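Local structure of disulfide bond forming protein (DsbF) (Mycobacterium tuberculosis, 3IOS) at residues H30-H33 and G34-L38. The protein probably oxidises reduced, unfolded secreted proteins to form their disulfide bonds, as an extracellular oxidoreductase of the thioredoxin family, present here without its N-terminal signal region. Residues are numbered along the deposited sequence; the frame is centred on the assembly and turned at random.
Sequences HDFH and GESLL
Ser36 reaches back to the carbonyl of His33 twice, where strand 31-33 gives way to the 3-10 turn of residues 34-37, and this is the tight part of the contact. Its hydroxyl donates from OG to His33 O at 2.6 Å, almost in line with the C=O bond (C=O...donor angle 167°). Its amide arrives by a different route: Ser36 N stands 2.9 Å from His33 O and well above the carbonyl plane. A chi1 of 70° turns OG onto the oxygen that the backbone turn already brings to Ser36 N. Leu37 N to Gly34 O and Leu38 N to Glu35 O carry the i to i+3 bonding onward.

Packing occupies the side facing the central sheet. With CG of Phe32 anti to its backbone N (chi1 177°), the ring extends forward along the chain, and CE2 comes 3.7 Å from Gly34 N. The edge of the ring at CZ meets Leu37 CG at 4.1 Å, the two side chains crossing at about a right angle. Beyond this pair, Phe32 packs on Val74, and Leu37 on Thr72, Ala42 and Leu44, which fastens the short N-terminal hairpin and the turn to the central sheet of the thioredoxin fold.

The remaining side is looser and wet. Instead of pairing directly, His33 and Glu35 share a water, which lies in the imidazole plane 2.9 Å from His33 ND1 and donates to Glu35 OE2. The Glu35 carboxylate turns back toward His33, where OE2 stays 3.7 Å from His33 CB. His33 O, which accepts two hydrogen bonds, thus ties the end of the strand to the turn, and the edge of the Phe32 ring rests against the buried Leu37, while carboxylate and imidazole may influence each other's charge weakly through solvent.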
loop_
_atom_site.group_PDB
_atom_site.type_symbol
_atom_site.label_atom_id
_atom_site.label_comp_id
_atom_site.label_asym_id
_atom_site.label_seq_id
_atom_site.Cartn_x
_atom_site.Cartn_y
_atom_site.Cartn_z
ATOM N N HIS A 30 2.733 -14.898 4.122
ATOM C CA HIS A 30 4.181 -14.704 4.038
ATOM C C HIS A 30 4.672 -13.579 4.946
ATOM O O HIS A 30 3.912 -12.681 5.304
ATOM C CB HIS A 30 4.586 -14.403 2.592
ATOM C CG HIS A 30 4.288 -15.512 1.633
ATOM N ND1 HIS A 30 4.934 -16.728 1.675
ATOM C CD2 HIS A 30 3.401 -15.593 0.612
ATOM C CE1 HIS A 30 4.459 -17.511 0.722
ATOM N NE2 HIS A 30 3.528 -16.846 0.063
ATOM N N ASP A 31 5.944 -13.637 5.334
ATOM C CA ASP A 31 6.513 -12.587 6.174
ATOM C C ASP A 31 6.956 -11.449 5.262
ATOM O O ASP A 31 7.486 -11.688 4.180
ATOM C CB ASP A 31 7.726 -13.106 6.955
ATOM C CG ASP A 31 7.344 -14.069 8.060
ATOM O OD1 ASP A 31 6.613 -13.659 8.987
ATOM O OD2 ASP A 31 7.776 -15.237 8.003
ATOM N N PHE A 32 6.735 -10.214 5.701
ATOM C CA PHE A 32 7.119 -9.045 4.917
ATOM C C PHE A 32 7.948 -8.082 5.754
ATOM O O PHE A 32 7.617 -7.793 6.903
ATOM C CB PHE A 32 5.877 -8.307 4.402
ATOM C CG PHE A 32 6.197 -7.042 3.649
ATOM C CD1 PHE A 32 6.493 -7.082 2.290
ATOM C CD2 PHE A 32 6.251 -5.821 4.312
ATOM C CE1 PHE A 32 6.839 -5.914 1.600
ATOM C CE2 PHE A 32 6.596 -4.651 3.634
ATOM C CZ PHE A 32 6.891 -4.702 2.272
ATOM N N HIS A 33 9.019 -7.570 5.160
ATOM C CA HIS A 33 9.890 -6.634 5.846
ATOM C C HIS A 33 9.902 -5.298 5.128
ATOM O O HIS A 33 10.192 -5.233 3.934
ATOM C CB HIS A 33 11.308 -7.203 5.910
ATOM C CG HIS A 33 11.405 -8.471 6.695
ATOM N ND1 HIS A 33 11.311 -8.502 8.070
ATOM C CD2 HIS A 33 11.545 -9.758 6.297
ATOM C CE1 HIS A 33 11.389 -9.754 8.485
ATOM N NE2 HIS A 33 11.531 -10.535 7.430
ATOM N N GLY A 34 9.585 -4.231 5.854
ATOM C CA GLY A 34 9.586 -2.918 5.240
ATOM C C GLY A 34 10.934 -2.567 4.637
ATOM O O GLY A 34 11.018 -1.852 3.637
ATOM N N GLU A 35 12.001 -3.080 5.237
ATOM C CA GLU A 35 13.339 -2.779 4.742
ATOM C C GLU A 35 13.581 -3.315 3.327
ATOM O O GLU A 35 14.512 -2.883 2.640
ATOM C CB GLU A 35 14.395 -3.332 5.705
ATOM C CG GLU A 35 14.375 -2.713 7.108
ATOM C CD GLU A 35 13.451 -3.433 8.083
ATOM O OE1 GLU A 35 13.560 -3.172 9.303
ATOM O OE2 GLU A 35 12.618 -4.255 7.646
ATOM N N SER A 36 12.744 -4.250 2.890
ATOM C CA SER A 36 12.880 -4.822 1.556
ATOM C C SER A 36 12.528 -3.783 0.492
ATOM O O SER A 36 12.742 -4.009 -0.700
ATOM C CB SER A 36 11.972 -6.049 1.401
ATOM O OG SER A 36 10.607 -5.672 1.367
ATOM N N LEU A 37 11.988 -2.646 0.924
ATOM C CA LEU A 37 11.621 -1.581 -0.006
ATOM C C LEU A 37 12.745 -0.568 -0.199
ATOM O O LEU A 37 12.676 0.270 -1.095
ATOM C CB LEU A 37 10.368 -0.844 0.485
ATOM C CG LEU A 37 9.106 -1.673 0.709
ATOM C CD1 LEU A 37 7.995 -0.754 1.178
ATOM C CD2 LEU A 37 8.697 -2.395 -0.569
ATOM N N LEU A 38 13.776 -0.636 0.636
ATOM C CA LEU A 38 14.892 0.305 0.527
ATOM C C LEU A 38 15.679 0.136 -0.772
ATOM O O LEU A 38 16.051 -0.977 -1.146
ATOM C CB LEU A 38 15.852 0.148 1.708
ATOM C CG LEU A 38 17.005 1.156 1.717
ATOM C CD1 LEU A 38 16.441 2.559 1.903
ATOM C CD2 LEU A 38 17.988 0.824 2.818
HETATM O O HOH W 1 11.348 -5.924 9.320
#